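Local structure of ABC transporter substrate binding protein (Ribose) (Agrobacterium vitis, 4WUT) at residues E151-V156 against A207-L212. The protein probably serves as the sugar-capturing component of an ABC transporter, and holds beta-D-fucopyranose in its binding pocket, with calcium ions bound elsewhere on the chain. Numbering follows the deposited sequence.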
ATOM      1  N   GLU A 151     -27.968  -2.397  -1.573  1.00 18.35           N
ATOM      2  CA  GLU A 151     -28.641  -1.239  -2.167  1.00 18.87           C
ATOM      3  C   GLU A 151     -28.169   0.041  -1.480  1.00 18.86           C
ATOM      4  O   GLU A 151     -27.983   0.077  -0.271  1.00 19.93           O
ATOM      5  CB  GLU A 151     -30.166  -1.358  -2.034  1.00 20.27           C
ATOM      6  CG  GLU A 151     -30.767  -2.533  -2.769  1.00 25.83           C
ATOM      7  CD  GLU A 151     -32.202  -2.825  -2.338  1.00 38.55           C
ATOM      8  OE1 GLU A 151     -32.954  -1.871  -2.044  1.00 44.79           O
ATOM      9  OE2 GLU A 151     -32.584  -4.012  -2.281  1.00 44.87           O
ATOM     10  N   GLY A 152     -27.959   1.095  -2.252  1.00 18.16           N
ATOM     11  CA  GLY A 152     -27.555   2.366  -1.684  1.00 17.79           C
ATOM     12  C   GLY A 152     -26.274   2.853  -2.311  1.00 16.88           C
ATOM     13  O   GLY A 152     -25.777   2.303  -3.300  1.00 17.35           O
ATOM     14  N   LYS A 153     -25.705   3.875  -1.689  1.00 16.49           N
ATOM     15  CA  LYS A 153     -24.545   4.564  -2.230  1.00 15.83           C
ATOM     16  C   LYS A 153     -23.333   4.381  -1.318  1.00 14.76           C
ATOM     17  O   LYS A 153     -23.449   4.494  -0.091  1.00 14.83           O
ATOM     18  CB  LYS A 153     -24.847   6.051  -2.328  1.00 16.55           C
ATOM     19  CG  LYS A 153     -25.908   6.435  -3.337  1.00 23.46           C
ATOM     20  CD  LYS A 153     -26.396   7.850  -3.088  1.00 31.71           C
ATOM     21  CE  LYS A 153     -25.623   8.861  -3.873  1.00 28.81           C
ATOM     22  NZ  LYS A 153     -25.944  10.270  -3.450  1.00 30.07           N
ATOM     23  N   ILE A 154     -22.181   4.115  -1.913  1.00 13.96           N
ATOM     24  CA  ILE A 154     -20.930   4.108  -1.173  1.00 13.10           C
ATOM     25  C   ILE A 154     -19.897   4.953  -1.919  1.00 12.73           C
ATOM     26  O   ILE A 154     -20.007   5.131  -3.129  1.00 13.74           O
ATOM     27  CB  ILE A 154     -20.374   2.698  -0.946  1.00 12.54           C
ATOM     28  CG1 ILE A 154     -20.021   2.041  -2.276  1.00 12.63           C
ATOM     29  CG2 ILE A 154     -21.353   1.849  -0.100  1.00 13.05           C
ATOM     30  CD1 ILE A 154     -19.265   0.723  -2.105  1.00 17.61           C
ATOM     31  N   ALA A 155     -18.914   5.469  -1.196  1.00 12.28           N
ATOM     32  CA  ALA A 155     -17.858   6.288  -1.790  1.00 12.01           C
ATOM     33  C   ALA A 155     -16.532   5.573  -1.779  1.00 11.15           C
ATOM     34  O   ALA A 155     -16.213   4.845  -0.837  1.00 10.83           O
ATOM     35  CB  ALA A 155     -17.727   7.593  -1.024  1.00 12.44           C
ATOM     36  N   VAL A 156     -15.730   5.805  -2.823  1.00 10.95           N
ATOM     37  CA  VAL A 156     -14.393   5.242  -2.917  1.00 10.28           C
ATOM     38  C   VAL A 156     -13.372   6.376  -2.852  1.00 10.22           C
ATOM     39  O   VAL A 156     -13.300   7.225  -3.769  1.00 10.60           O
ATOM     40  CB  VAL A 156     -14.205   4.452  -4.223  1.00 10.26           C
ATOM     41  CG1 VAL A 156     -12.758   4.050  -4.379  1.00  9.74           C
ATOM     42  CG2 VAL A 156     -15.113   3.234  -4.200  1.00 10.44           C
ATOM     43  N   ALA A 207     -20.755  15.743   2.850  1.00  8.59           N
ATOM     44  CA  ALA A 207     -21.669  16.851   2.745  1.00  8.98           C
ATOM     45  C   ALA A 207     -22.529  16.772   1.476  1.00  9.23           C
ATOM     46  O   ALA A 207     -23.655  17.228   1.466  1.00 12.15           O
ATOM     47  CB  ALA A 207     -20.920  18.175   2.799  1.00  9.22           C
ATOM     48  N   ALA A 208     -21.958  16.218   0.406  1.00  9.01           N
ATOM     49  CA  ALA A 208     -22.636  16.074  -0.865  1.00  9.32           C
ATOM     50  C   ALA A 208     -23.618  14.919  -0.870  1.00 15.15           C
ATOM     51  O   ALA A 208     -24.511  14.896  -1.704  1.00 12.75           O
ATOM     52  CB  ALA A 208     -21.618  15.870  -1.975  1.00  9.07           C
ATOM     53  N   ASN A 209     -23.430  13.953   0.032  1.00  9.23           N
ATOM     54  CA  ASN A 209     -24.206  12.714  -0.008  1.00 11.50           C
ATOM     55  C   ASN A 209     -24.771  12.332   1.367  1.00 10.28           C
ATOM     56  O   ASN A 209     -24.242  11.465   2.059  1.00 10.69           O
ATOM     57  CB  ASN A 209     -23.361  11.566  -0.556  1.00  9.47           C
ATOM     58  CG  ASN A 209     -22.863  11.829  -1.962  1.00  8.69           C
ATOM     59  OD1 ASN A 209     -23.593  11.606  -2.946  1.00 13.99           O
ATOM     60  ND2 ASN A 209     -21.634  12.290  -2.067  1.00 11.73           N
ATOM     61  N   ALA A 210     -25.851  12.983   1.751  1.00 11.80           N
ATOM     62  CA  ALA A 210     -26.463  12.736   3.052  1.00 11.66           C
ATOM     63  C   ALA A 210     -26.878  11.288   3.225  1.00 14.98           C
ATOM     64  O   ALA A 210     -26.935  10.788   4.349  1.00 13.94           O
ATOM     65  CB  ALA A 210     -27.668  13.629   3.253  1.00 12.86           C
ATOM     66  N   ASP A 211     -27.184  10.636   2.106  1.00 13.10           N
ATOM     67  CA  ASP A 211     -27.662   9.253   2.103  1.00 14.43           C
ATOM     68  C   ASP A 211     -26.535   8.219   1.997  1.00 13.03           C
ATOM     69  O   ASP A 211     -26.813   7.037   1.875  1.00 15.65           O
ATOM     70  CB  ASP A 211     -28.649   9.033   0.941  1.00 17.01           C
ATOM     71  CG  ASP A 211     -28.072   9.439  -0.428  1.00 22.09           C
ATOM     72  OD1 ASP A 211     -27.059  10.170  -0.502  1.00 18.59           O
ATOM     73  OD2 ASP A 211     -28.685   9.053  -1.447  1.00 27.04           O
ATOM     74  N   LEU A 212     -25.283   8.643   2.066  1.00 11.62           N
ATOM     75  CA  LEU A 212     -24.171   7.714   1.926  1.00 10.29           C
ATOM     76  C   LEU A 212     -24.245   6.617   2.973  1.00 10.50           C
ATOM     77  O   LEU A 212     -24.458   6.890   4.162  1.00 13.60           O
ATOM     78  CB  LEU A 212     -22.835   8.472   2.048  1.00  9.32           C
ATOM     79  CG  LEU A 212     -21.615   7.778   1.461  1.00 11.91           C
ATOM     80  CD1 LEU A 212     -21.712   7.739  -0.042  1.00 13.15           C
ATOM     81  CD2 LEU A 212     -20.342   8.470   1.883  1.00 12.14           C
TER
HETATM   82  O   HOH W   1     -27.615   5.350  -0.098  1.00 19.41           O
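Lys153 reaches from the N-terminal end of strand 153-158 to the type I beta turn Asn209-Leu212, which carries the chain from helix 195-208 into strand 214-217, the parallel neighbour of 153-158 in this periplasmic-binding-protein fold. The lysine side chain leaves with CG beside the backbone N (chi1 -67°) and bends at chi3, bringing NZ between two acceptors. The shorter bond, 2.8 Å from Lys153 NZ to Asn209 OD1, lies in the carbonyl plane on a lone pair, with a C=O...N angle of 137°. The other is a salt bridge, Lys153 NZ to Asp211 OD1 at 3.2 Å, with Asp211 OD1 offering its syn lone pair; the carboxylate also crosses the lysine chain at a slant, bringing Asp211 OD2 to 3.1 Å from Lys153 CD. Both ends of the Asn209 amide are engaged, as ND2 bonds back to Val205 O in the last turn of the helix. Separately, the backbone bond from Leu212 N to Asn209 O closes the turn. A water spans the backbones, accepting from Lys153 N and donating to Asp211 O. Deeper in, Leu212 turns CG anti to its own N (chi1 -160°), laying CD1 against the strand backbone, 3.7 Å from Lys153 O. Leu206 and Leu239 pack on this leucine too, and Val205 meets Ala155, whose CB sits 4.0 Å from Leu212 CD2.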